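Local coordinates for protein ribonucleoside-diphosphate reductase, alpha chain (Actinobacillus ureae ATCC 25976, PDB 6DQX) that probably reduces ribonucleoside diphosphates to deoxyribonucleoside diphosphates, as the catalytic alpha subunit of a class Id ribonucleotide reductase, at residues 263-268 / 402-407. Sequence-based numbering, arbitrary orientation.
Sequences KDKNMT and KGYGRR. With EDO (1,2-ethanediol), chain F.
Tyr404 reaches out of the 402-407 loop and hydrogen-bonds to Asp264 of segment 263-268. Its CB starts toward that segment. CG lies beside the backbone N and opposite the carbonyl carbon (chi1 -77°), which carries the ring toward segment 263-268. The two backbones stay well apart, with 11.1 Å between the CA atoms of Asp264 and Tyr404. Ring atom CE1 lies 4.2 Å from Lys265 CE, which approaches obliquely in a loose contact. Across the ring, CE2 lies 3.5 Å from Asp264 OD2. At the tip, Tyr404 OH donates to Asp264 OD2 over 2.6 Å. The carboxylate oxygen sits at the ring edge, near its plane, and accepts through its anti lone pair. Carboxylate and ring planes are turned 34° apart. Asp264 CB also lies 3.4 Å from Tyr404 OH. The other carboxylate oxygen, OD1, hydrogen-bonds to a glycerol, probably from the crystallisation liquor.

Lys265 runs past Tyr404 in the opposite direction, its chain extended beyond CG. Its NZ donates a hydrogen bond to Ile400 O and a second, 2.7 Å long, to a water. That water donates to Lys402 O at 2.8 Å, so the ammonium is tied to two carbonyls of the loop, one directly and one through water.

This is a small surface contact, burying 138 Å² in all. It joins the region of helix 260-264 and the turn after it to the loop between helices 367-395 and 418-423. Tyr404 also rests on Val261 of helix 260-264, while Arg406 and Arg407 pack against helix 367-395.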
loop_
_atom_site.group_PDB
_atom_site.type_symbol
_atom_site.label_atom_id
_atom_site.label_comp_id
_atom_site.label_asym_id
_atom_site.label_seq_id
_atom_site.Cartn_x
_atom_site.Cartn_y
_atom_site.Cartn_z
ATOM N N LYS A 263 -24.758 -17.359 -14.408
ATOM C CA LYS A 263 -24.690 -18.807 -14.345
ATOM C C LYS A 263 -24.197 -19.393 -15.659
ATOM O O LYS A 263 -23.364 -20.313 -15.671
ATOM C CB LYS A 263 -26.066 -19.390 -13.992
ATOM C CG LYS A 263 -26.491 -19.086 -12.570
ATOM C CD LYS A 263 -27.861 -19.662 -12.281
ATOM C CE LYS A 263 -28.212 -19.398 -10.835
ATOM N NZ LYS A 263 -29.566 -19.920 -10.562
ATOM N N ASP A 264 -24.711 -18.857 -16.759
ATOM C CA ASP A 264 -24.395 -19.330 -18.115
ATOM C C ASP A 264 -22.907 -19.177 -18.450
ATOM O O ASP A 264 -22.363 -19.930 -19.279
ATOM C CB ASP A 264 -25.168 -18.521 -19.163
ATOM C CG ASP A 264 -26.687 -18.810 -19.173
ATOM O OD1 ASP A 264 -27.161 -19.814 -18.608
ATOM O OD2 ASP A 264 -27.410 -17.982 -19.764
ATOM N N LYS A 265 -22.286 -18.162 -17.856
ATOM C CA LYS A 265 -20.916 -17.763 -18.168
ATOM C C LYS A 265 -19.934 -17.981 -17.002
ATOM O O LYS A 265 -18.791 -17.491 -17.050
ATOM C CB LYS A 265 -20.960 -16.303 -18.648
ATOM C CG LYS A 265 -21.649 -16.174 -20.015
ATOM C CD LYS A 265 -21.898 -14.752 -20.466
ATOM C CE LYS A 265 -22.513 -14.737 -21.871
ATOM N NZ LYS A 265 -22.468 -13.400 -22.521
ATOM N N ASN A 266 -20.361 -18.740 -15.992
ATOM C CA ASN A 266 -19.572 -19.052 -14.784
ATOM C C ASN A 266 -18.973 -17.839 -14.140
ATOM O O ASN A 266 -17.781 -17.829 -13.812
ATOM C CB ASN A 266 -18.417 -20.021 -15.090
ATOM C CG ASN A 266 -18.875 -21.345 -15.573
ATOM O OD1 ASN A 266 -20.002 -21.769 -15.307
ATOM N ND2 ASN A 266 -17.973 -22.049 -16.271
ATOM N N MET A 267 -19.781 -16.799 -13.958
ATOM C CA MET A 267 -19.290 -15.581 -13.347
ATOM C C MET A 267 -19.652 -15.618 -11.865
ATOM O O MET A 267 -20.746 -15.220 -11.439
ATOM C CB MET A 267 -19.828 -14.365 -14.078
ATOM C CG MET A 267 -19.464 -14.415 -15.557
ATOM S SD MET A 267 -19.865 -12.938 -16.466
ATOM C CE MET A 267 -18.349 -12.003 -16.312
ATOM N N THR A 268 -18.728 -16.155 -11.091
ATOM C CA THR A 268 -18.933 -16.389 -9.659
ATOM C C THR A 268 -18.976 -15.097 -8.854
ATOM O O THR A 268 -18.183 -14.191 -9.103
ATOM C CB THR A 268 -17.765 -17.232 -9.104
ATOM O OG1 THR A 268 -17.497 -18.305 -10.005
ATOM C CG2 THR A 268 -18.074 -17.785 -7.707
ATOM N N LYS A 402 -25.248 -9.641 -24.726
ATOM C CA LYS A 402 -25.596 -9.821 -26.148
ATOM C C LYS A 402 -26.549 -11.010 -26.263
ATOM O O LYS A 402 -26.225 -12.121 -25.819
ATOM C CB LYS A 402 -24.346 -10.035 -26.997
ATOM C CG LYS A 402 -24.615 -10.080 -28.492
ATOM C CD LYS A 402 -23.305 -10.036 -29.266
ATOM C CE LYS A 402 -23.465 -10.571 -30.676
ATOM N NZ LYS A 402 -22.123 -10.821 -31.248
ATOM N N GLY A 403 -27.737 -10.756 -26.817
ATOM C CA GLY A 403 -28.773 -11.777 -27.006
ATOM C C GLY A 403 -29.687 -12.022 -25.824
ATOM O O GLY A 403 -30.608 -12.831 -25.922
ATOM N N TYR A 404 -29.424 -11.351 -24.696
ATOM C CA TYR A 404 -30.204 -11.503 -23.491
ATOM C C TYR A 404 -31.403 -10.567 -23.365
ATOM O O TYR A 404 -32.283 -10.867 -22.581
ATOM C CB TYR A 404 -29.334 -11.403 -22.223
ATOM C CG TYR A 404 -28.536 -12.671 -21.961
ATOM C CD1 TYR A 404 -27.322 -12.898 -22.596
ATOM C CD2 TYR A 404 -28.992 -13.623 -21.079
ATOM C CE1 TYR A 404 -26.594 -14.058 -22.358
ATOM C CE2 TYR A 404 -28.270 -14.791 -20.829
ATOM C CZ TYR A 404 -27.067 -14.992 -21.462
ATOM O OH TYR A 404 -26.323 -16.130 -21.242
ATOM N N GLY A 405 -31.433 -9.471 -24.113
ATOM C CA GLY A 405 -32.619 -8.627 -24.233
ATOM C C GLY A 405 -32.806 -7.529 -23.204
ATOM O O GLY A 405 -33.904 -6.966 -23.104
ATOM N N ARG A 406 -31.756 -7.207 -22.436
ATOM C CA ARG A 406 -31.784 -6.038 -21.571
ATOM C C ARG A 406 -30.423 -5.367 -21.538
ATOM O O ARG A 406 -29.439 -5.919 -22.040
ATOM C CB ARG A 406 -32.258 -6.401 -20.166
ATOM C CG ARG A 406 -31.347 -7.349 -19.403
ATOM C CD ARG A 406 -31.864 -7.529 -17.979
ATOM N NE ARG A 406 -30.913 -8.339 -17.219
ATOM C CZ ARG A 406 -30.712 -9.654 -17.343
ATOM N NH1 ARG A 406 -31.429 -10.404 -18.184
ATOM N NH2 ARG A 406 -29.783 -10.254 -16.592
ATOM N N ARG A 407 -30.424 -4.172 -20.959
ATOM C CA ARG A 407 -29.274 -3.268 -20.913
ATOM C C ARG A 407 -28.335 -3.526 -19.708
ATOM O O ARG A 407 -27.136 -3.193 -19.774
ATOM C CB ARG A 407 -29.837 -1.844 -20.824
ATOM C CG ARG A 407 -28.855 -0.686 -20.776
ATOM C CD ARG A 407 -28.318 -0.357 -22.132
ATOM N NE ARG A 407 -27.629 0.934 -22.126
ATOM C CZ ARG A 407 -26.667 1.270 -22.971
ATOM N NH1 ARG A 407 -26.268 0.424 -23.914
ATOM N NH2 ARG A 407 -26.088 2.459 -22.869
HETATM C C1 EDO F . -27.200 6.851 -22.404
HETATM O O1 EDO F . -26.137 7.296 -21.549
HETATM C C2 EDO F . -27.983 5.705 -21.786
HETATM O O2 EDO F . -27.110 4.715 -21.254
HETATM O O HOH W 1 -23.894 -13.294 -24.820
#